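Amine Dehydrogenase (Pseudomonas putida, PDB 1JMX) is probably the beta-propeller subunit of a haem c-containing bacterial enzyme that oxidatively deaminates amines, passing the electrons on to a carrier. Local coordinates at residues L293-Y298 with G312-D317; T259-P264 with Y298-D303. One frame throughout, in Å; residues are numbered along the deposited sequence.

Contact 1: residues L293-Y298 with G312-D317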
ATOM      1  N   LEU B 293      25.594   7.188   1.294  1.00 17.18           N
ATOM      2  CA  LEU B 293      25.217   7.346   2.695  1.00 15.47           C
ATOM      3  C   LEU B 293      25.120   6.020   3.439  1.00 15.25           C
ATOM      4  O   LEU B 293      25.028   4.957   2.831  1.00 13.60           O
ATOM      5  CB  LEU B 293      23.873   8.073   2.772  1.00 15.93           C
ATOM      6  CG  LEU B 293      23.771   9.370   1.971  1.00 15.19           C
ATOM      7  CD1 LEU B 293      22.351   9.851   1.925  1.00 15.11           C
ATOM      8  CD2 LEU B 293      24.669  10.414   2.589  1.00 17.17           C
ATOM      9  N   ASP B 294      25.140   6.099   4.766  1.00 16.47           N
ATOM     10  CA  ASP B 294      25.029   4.914   5.614  1.00 16.06           C
ATOM     11  C   ASP B 294      23.590   4.402   5.579  1.00 15.27           C
ATOM     12  O   ASP B 294      23.325   3.247   5.901  1.00 15.16           O
ATOM     13  CB  ASP B 294      25.432   5.248   7.050  1.00 18.61           C
ATOM     14  CG  ASP B 294      26.930   5.518   7.204  1.00 21.05           C
ATOM     15  OD1 ASP B 294      27.674   5.576   6.195  1.00 24.11           O
ATOM     16  OD2 ASP B 294      27.366   5.681   8.361  1.00 25.48           O
ATOM     17  N   HIS B 295      22.669   5.295   5.220  1.00 12.18           N
ATOM     18  CA  HIS B 295      21.247   4.991   5.096  1.00 10.82           C
ATOM     19  C   HIS B 295      20.551   6.223   4.525  1.00 10.88           C
ATOM     20  O   HIS B 295      21.191   7.251   4.292  1.00 10.68           O
ATOM     21  CB  HIS B 295      20.625   4.561   6.442  1.00 11.67           C
ATOM     22  CG  HIS B 295      20.731   5.588   7.530  1.00 11.19           C
ATOM     23  ND1 HIS B 295      19.874   6.663   7.628  1.00  9.01           N
ATOM     24  CD2 HIS B 295      21.574   5.686   8.585  1.00 10.26           C
ATOM     25  CE1 HIS B 295      20.181   7.376   8.695  1.00  8.68           C
ATOM     26  NE2 HIS B 295      21.210   6.805   9.292  1.00 10.68           N
ATOM     27  N   THR B 296      19.255   6.106   4.256  1.00 10.75           N
ATOM     28  CA  THR B 296      18.494   7.223   3.714  1.00 10.51           C
ATOM     29  C   THR B 296      18.421   8.362   4.719  1.00 10.78           C
ATOM     30  O   THR B 296      18.290   8.131   5.921  1.00 10.69           O
ATOM     31  CB  THR B 296      17.056   6.800   3.352  1.00 10.05           C
ATOM     32  OG1 THR B 296      17.106   5.790   2.351  1.00 12.37           O
ATOM     33  CG2 THR B 296      16.255   7.963   2.808  1.00  6.01           C
ATOM     34  N   TYR B 297      18.595   9.580   4.220  1.00 10.54           N
ATOM     35  CA  TYR B 297      18.492  10.789   5.028  1.00 10.74           C
ATOM     36  C   TYR B 297      17.500  11.678   4.278  1.00 11.41           C
ATOM     37  O   TYR B 297      17.447  11.648   3.049  1.00 13.18           O
ATOM     38  CB  TYR B 297      19.844  11.492   5.167  1.00 12.15           C
ATOM     39  CG  TYR B 297      20.805  10.836   6.138  1.00 12.06           C
ATOM     40  CD1 TYR B 297      21.794   9.965   5.685  1.00 13.21           C
ATOM     41  CD2 TYR B 297      20.738  11.101   7.508  1.00 11.79           C
ATOM     42  CE1 TYR B 297      22.691   9.370   6.567  1.00 12.03           C
ATOM     43  CE2 TYR B 297      21.633  10.516   8.399  1.00 12.39           C
ATOM     44  CZ  TYR B 297      22.605   9.646   7.920  1.00 13.55           C
ATOM     45  OH  TYR B 297      23.470   9.023   8.795  1.00 14.15           O
ATOM     46  N   TYR B 298      16.686  12.430   5.009  1.00 10.53           N
ATOM     47  CA  TYR B 298      15.682  13.291   4.383  1.00 10.99           C
ATOM     48  C   TYR B 298      16.068  14.747   4.192  1.00 10.70           C
ATOM     49  O   TYR B 298      15.891  15.321   3.118  1.00  9.26           O
ATOM     50  CB  TYR B 298      14.418  13.353   5.239  1.00 10.13           C
ATOM     51  CG  TYR B 298      13.549  12.128   5.321  1.00 11.78           C
ATOM     52  CD1 TYR B 298      13.505  11.183   4.292  1.00 10.71           C
ATOM     53  CD2 TYR B 298      12.697  11.956   6.411  1.00 10.70           C
ATOM     54  CE1 TYR B 298      12.614  10.098   4.353  1.00 13.05           C
ATOM     55  CE2 TYR B 298      11.820  10.896   6.480  1.00 11.84           C
ATOM     56  CZ  TYR B 298      11.773   9.971   5.458  1.00 11.59           C
ATOM     57  OH  TYR B 298      10.871   8.939   5.552  1.00 11.84           O
ATOM     58  N   GLY B 312      19.837  15.113   8.476  1.00 11.95           N
ATOM     59  CA  GLY B 312      18.926  14.666   9.513  1.00 10.30           C
ATOM     60  C   GLY B 312      17.698  13.958   8.994  1.00 10.44           C
ATOM     61  O   GLY B 312      17.608  13.645   7.814  1.00 10.90           O
ATOM     62  N   GLY B 313      16.722  13.762   9.876  1.00 10.94           N
ATOM     63  CA  GLY B 313      15.508  13.053   9.519  1.00 10.43           C
ATOM     64  C   GLY B 313      15.802  11.564   9.558  1.00 10.89           C
ATOM     65  O   GLY B 313      16.932  11.172   9.848  1.00 11.25           O
ATOM     66  N   THR B 314      14.790  10.731   9.337  1.00 11.96           N
ATOM     67  CA  THR B 314      14.989   9.280   9.312  1.00 13.43           C
ATOM     68  C   THR B 314      15.204   8.619  10.697  1.00 12.37           C
ATOM     69  O   THR B 314      14.272   8.578  11.502  1.00 11.76           O
ATOM     70  CB  THR B 314      16.095   8.937   8.249  1.00 13.23           C
ATOM     71  OG1 THR B 314      15.530   9.049   6.935  1.00 15.48           O
ATOM     72  CG2 THR B 314      16.675   7.561   8.421  1.00 17.28           C
ATOM     73  N   PHE B 315      16.419   8.153  10.991  1.00 10.97           N
ATOM     74  CA  PHE B 315      16.722   7.491  12.248  1.00 11.37           C
ATOM     75  C   PHE B 315      17.129   8.511  13.302  1.00 12.71           C
ATOM     76  O   PHE B 315      16.773   9.678  13.195  1.00 13.02           O
ATOM     77  CB  PHE B 315      17.829   6.445  12.058  1.00 11.10           C
ATOM     78  CG  PHE B 315      17.412   5.243  11.251  1.00 10.99           C
ATOM     79  CD1 PHE B 315      18.292   4.663  10.345  1.00 11.43           C
ATOM     80  CD2 PHE B 315      16.152   4.680  11.403  1.00 10.74           C
ATOM     81  CE1 PHE B 315      17.923   3.543   9.604  1.00  9.89           C
ATOM     82  CE2 PHE B 315      15.780   3.559  10.665  1.00 10.12           C
ATOM     83  CZ  PHE B 315      16.667   2.995   9.768  1.00  9.43           C
ATOM     84  N   ASN B 316      17.905   8.080  14.294  1.00 14.29           N
ATOM     85  CA  ASN B 316      18.327   8.960  15.377  1.00 14.76           C
ATOM     86  C   ASN B 316      19.732   9.544  15.298  1.00 15.86           C
ATOM     87  O   ASN B 316      20.272   9.955  16.322  1.00 16.85           O
ATOM     88  CB  ASN B 316      18.141   8.266  16.732  1.00 14.00           C
ATOM     89  CG  ASN B 316      19.023   7.061  16.888  1.00 14.94           C
ATOM     90  OD1 ASN B 316      19.669   6.627  15.941  1.00 16.37           O
ATOM     91  ND2 ASN B 316      19.055   6.505  18.088  1.00 16.92           N
ATOM     92  N   ASP B 317      20.333   9.587  14.110  1.00 14.72           N
ATOM     93  CA  ASP B 317      21.671  10.161  13.994  1.00 14.94           C
ATOM     94  C   ASP B 317      21.829  11.236  12.923  1.00 14.76           C
ATOM     95  O   ASP B 317      21.203  11.177  11.860  1.00 14.52           O
ATOM     96  CB  ASP B 317      22.737   9.063  13.792  1.00 15.82           C
ATOM     97  CG  ASP B 317      22.670   8.411  12.414  1.00 15.22           C
ATOM     98  OD1 ASP B 317      21.841   7.504  12.225  1.00 18.34           O
ATOM     99  OD2 ASP B 317      23.452   8.794  11.522  1.00 14.73           O
TER

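Contact 2: residues T259-P264 with Y298-D303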
ATOM      1  N   THR B 259      15.175  16.931   0.005  1.00 12.98           N
ATOM      2  CA  THR B 259      15.512  18.310   0.327  1.00 12.38           C
ATOM      3  C   THR B 259      16.789  18.717  -0.400  1.00 14.06           C
ATOM      4  O   THR B 259      17.602  17.872  -0.798  1.00 12.11           O
ATOM      5  CB  THR B 259      15.730  18.535   1.830  1.00 11.40           C
ATOM      6  OG1 THR B 259      16.847  17.763   2.270  1.00 11.60           O
ATOM      7  CG2 THR B 259      14.505  18.154   2.625  1.00  8.81           C
ATOM      8  N   GLY B 260      16.945  20.026  -0.572  1.00 13.67           N
ATOM      9  CA  GLY B 260      18.111  20.561  -1.235  1.00 13.38           C
ATOM     10  C   GLY B 260      18.330  21.985  -0.794  1.00 13.14           C
ATOM     11  O   GLY B 260      17.375  22.735  -0.649  1.00 14.44           O
ATOM     12  N   LEU B 261      19.582  22.338  -0.526  1.00 13.54           N
ATOM     13  CA  LEU B 261      19.941  23.693  -0.111  1.00 13.79           C
ATOM     14  C   LEU B 261      21.161  24.213  -0.839  1.00 15.01           C
ATOM     15  O   LEU B 261      22.069  23.461  -1.208  1.00 13.13           O
ATOM     16  CB  LEU B 261      20.245  23.774   1.392  1.00 11.38           C
ATOM     17  CG  LEU B 261      19.130  23.873   2.431  1.00 11.84           C
ATOM     18  CD1 LEU B 261      19.760  24.003   3.803  1.00 10.22           C
ATOM     19  CD2 LEU B 261      18.208  25.057   2.137  1.00  9.46           C
ATOM     20  N   ARG B 262      21.170  25.522  -1.028  1.00 17.62           N
ATOM     21  CA  ARG B 262      22.297  26.178  -1.641  1.00 20.24           C
ATOM     22  C   ARG B 262      23.251  26.536  -0.527  1.00 20.35           C
ATOM     23  O   ARG B 262      22.834  26.916   0.574  1.00 21.13           O
ATOM     24  CB  ARG B 262      21.873  27.422  -2.395  1.00 22.40           C
ATOM     25  CG  ARG B 262      21.304  27.090  -3.725  1.00 26.80           C
ATOM     26  CD  ARG B 262      21.527  28.220  -4.646  1.00 31.66           C
ATOM     27  NE  ARG B 262      20.518  29.247  -4.495  1.00 36.35           N
ATOM     28  CZ  ARG B 262      20.536  30.396  -5.164  1.00 39.61           C
ATOM     29  NH1 ARG B 262      21.534  30.666  -6.005  1.00 39.45           N
ATOM     30  NH2 ARG B 262      19.497  31.225  -5.078  1.00 43.04           N
ATOM     31  N   SER B 263      24.534  26.340  -0.805  1.00 21.09           N
ATOM     32  CA  SER B 263      25.582  26.624   0.153  1.00 20.44           C
ATOM     33  C   SER B 263      25.671  28.117   0.358  1.00 20.82           C
ATOM     34  O   SER B 263      25.606  28.883  -0.608  1.00 20.85           O
ATOM     35  CB  SER B 263      26.918  26.103  -0.370  1.00 20.64           C
ATOM     36  OG  SER B 263      27.973  26.426   0.513  1.00 22.23           O
ATOM     37  N   PRO B 264      25.699  28.558   1.625  1.00 21.06           N
ATOM     38  CA  PRO B 264      25.802  29.989   1.933  1.00 22.11           C
ATOM     39  C   PRO B 264      27.233  30.486   1.609  1.00 24.57           C
ATOM     40  O   PRO B 264      27.482  31.689   1.459  1.00 24.38           O
ATOM     41  CB  PRO B 264      25.498  30.029   3.433  1.00 20.74           C
ATOM     42  CG  PRO B 264      25.956  28.696   3.920  1.00 19.77           C
ATOM     43  CD  PRO B 264      25.462  27.769   2.847  1.00 19.06           C
ATOM     44  N   TYR B 298      16.686  12.430   5.009  1.00 10.53           N
ATOM     45  CA  TYR B 298      15.682  13.291   4.383  1.00 10.99           C
ATOM     46  C   TYR B 298      16.068  14.747   4.192  1.00 10.70           C
ATOM     47  O   TYR B 298      15.891  15.321   3.118  1.00  9.26           O
ATOM     48  CB  TYR B 298      14.418  13.353   5.239  1.00 10.13           C
ATOM     49  CG  TYR B 298      13.549  12.128   5.321  1.00 11.78           C
ATOM     50  CD1 TYR B 298      13.505  11.183   4.292  1.00 10.71           C
ATOM     51  CD2 TYR B 298      12.697  11.956   6.411  1.00 10.70           C
ATOM     52  CE1 TYR B 298      12.614  10.098   4.353  1.00 13.05           C
ATOM     53  CE2 TYR B 298      11.820  10.896   6.480  1.00 11.84           C
ATOM     54  CZ  TYR B 298      11.773   9.971   5.458  1.00 11.59           C
ATOM     55  OH  TYR B 298      10.871   8.939   5.552  1.00 11.84           O
ATOM     56  N   CYS B 299      16.565  15.337   5.272  1.00 11.50           N
ATOM     57  CA  CYS B 299      16.843  16.757   5.320  1.00 12.01           C
ATOM     58  C   CYS B 299      18.266  17.282   5.497  1.00 11.52           C
ATOM     59  O   CYS B 299      18.959  16.928   6.448  1.00 12.31           O
ATOM     60  CB  CYS B 299      15.949  17.327   6.422  1.00 10.60           C
ATOM     61  SG  CYS B 299      15.696  19.075   6.393  1.00 14.00           S
ATOM     62  N   VAL B 300      18.664  18.185   4.602  1.00 13.13           N
ATOM     63  CA  VAL B 300      19.980  18.811   4.681  1.00 14.61           C
ATOM     64  C   VAL B 300      19.888  20.056   5.558  1.00 15.73           C
ATOM     65  O   VAL B 300      18.818  20.651   5.704  1.00 16.70           O
ATOM     66  CB  VAL B 300      20.552  19.254   3.289  1.00 12.94           C
ATOM     67  CG1 VAL B 300      20.991  18.056   2.473  1.00 14.64           C
ATOM     68  CG2 VAL B 300      19.547  20.090   2.519  1.00 13.72           C
ATOM     69  N   ALA B 301      21.013  20.417   6.164  1.00 15.78           N
ATOM     70  CA  ALA B 301      21.121  21.609   6.999  1.00 15.17           C
ATOM     71  C   ALA B 301      22.566  22.102   6.917  1.00 14.73           C
ATOM     72  O   ALA B 301      23.497  21.323   7.031  1.00 14.67           O
ATOM     73  CB  ALA B 301      20.736  21.303   8.448  1.00 12.77           C
ATOM     74  N   PHE B 302      22.731  23.382   6.616  1.00 15.60           N
ATOM     75  CA  PHE B 302      24.044  24.016   6.528  1.00 15.82           C
ATOM     76  C   PHE B 302      24.246  24.911   7.750  1.00 16.61           C
ATOM     77  O   PHE B 302      23.295  25.539   8.225  1.00 14.75           O
ATOM     78  CB  PHE B 302      24.105  24.928   5.296  1.00 15.88           C
ATOM     79  CG  PHE B 302      24.694  24.289   4.073  1.00 15.53           C
ATOM     80  CD1 PHE B 302      23.906  24.052   2.950  1.00 13.86           C
ATOM     81  CD2 PHE B 302      26.052  23.984   4.016  1.00 17.11           C
ATOM     82  CE1 PHE B 302      24.459  23.532   1.791  1.00 13.65           C
ATOM     83  CE2 PHE B 302      26.614  23.462   2.862  1.00 16.23           C
ATOM     84  CZ  PHE B 302      25.814  23.239   1.745  1.00 14.74           C
ATOM     85  N   ASP B 303      25.463  24.957   8.284  1.00 16.77           N
ATOM     86  CA  ASP B 303      25.702  25.869   9.388  1.00 17.98           C
ATOM     87  C   ASP B 303      25.846  27.269   8.756  1.00 18.60           C
ATOM     88  O   ASP B 303      25.797  27.402   7.528  1.00 18.60           O
ATOM     89  CB  ASP B 303      26.900  25.449  10.269  1.00 16.54           C
ATOM     90  CG  ASP B 303      28.247  25.494   9.554  1.00 16.37           C
ATOM     91  OD1 ASP B 303      29.252  25.190  10.223  1.00 17.53           O
ATOM     92  OD2 ASP B 303      28.331  25.823   8.358  1.00 18.55           O
TER

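Contact 1: residues L293-Y298 with G312-D317
Asp294 forms a salt bridge with Lys328, and the meeting of the two loops begins one residue later. His295 holds CG in the crowded position between backbone N and carbonyl carbon (chi1 59°), and both ring nitrogens donate. His295 ND1 bonds back to Thr296 O at 2.8 Å, from above the carbonyl plane. His295 NE2 reaches tip to tip to Asp317 OD1, 3.1 Å away, on the syn lone pair and fairly straight (156°). Two donations are consistent with an imidazolium, which the carboxylate would probably stabilise. The edge of Phe315 meets one imidazole face in a T-shaped stack, centroids 4.8 Å apart, while Tyr297 CE1 lies against the opposite face. The Thr314 and His295 side chains pass in opposite directions, Thr314 CG2 3.4 Å from His295 ND1. The setting is a beta-propeller blade: 293-298 enters its innermost strand from the preceding blade, and 312-317 joins its second and third strands. The Thr296 hydroxyl bonds Asn275 and another protein chain's backbone. Tyr297 crosses Asp317 at roughly right angles, its OH donating to OD2 at 2.7 Å, so both carboxylate oxygens are gripped through syn lone pairs. Tyr298 N donates to Gly312 O at 3.2 Å, nearly along the C=O axis. Thr314 OG1 sits over the centre of one Tyr298 ring face, 3.8 Å above its plane, and Tyr298 OH bonds an acidic side chain of that other chain.

Contact 2: residues T259-P264 with Y298-D303
Strands 259-262 and 299-302 run side by side in nearly the same direction, 19° apart with axes 5.9 Å from each other, as the innermost strands of two adjacent propeller blades. Each belongs to its own antiparallel sheet, so side chains do the bridging. Packing is tight from Thr259 to Phe302. Thr259 OG1, in the crowded position between backbone N and carbonyl carbon (chi1 63°), donates to Tyr298 O at 2.8 Å, in the carbonyl plane on a lone pair, and accepts from Val300 N at 3.0 Å. This double grip sits on a classic beta bulge, in which Tyr298 and Cys299 both face Gly312. An alanine in place of Thr259 would remove both bonds and would probably leave Tyr298 O and Val300 N poorly satisfied in a buried spot. Next along, Leu261 and Val300 slide past each other in opposite directions, CG to CG2 at 3.8 Å. The Phe302 ring then takes Ser263 CA and Pro264 CD over one face as CH-pi contacts, each 4.0 Å from the ring centroid, and meets Tyr271 edge to face. The partly exposed side is looser: the outer edge of Pro264 brings CG to 3.8 Å from Asp303 O, and Arg262 starts out away from the other strand, its NH1 bonding Pro267 O. The strands' mutual hydrogen bonds are thus the two of one hydroxyl, at one end; apolar and CH-pi packing carries the rest.

Both contacts are buried, contact 2 nearer the centre of the chain (about 11 Å between centres) than contact 1 (about 17 Å), which has another protein chain within reach of six of its residues. Tyr298 belongs to both, closing the loop of contact 1 and opening the strand of contact 2, and Gly312 N probably bonds Cys299 O where the two meet. Contact 1 ties the connection between two blades to a loop of the second, through an imidazole, a phenol and a carboxylate; contact 2 joins the two blades directly, with polar chemistry confined to one hydroxyl and hydrocarbon beyond. In this pair, the contact beside the other chain is the more polar one.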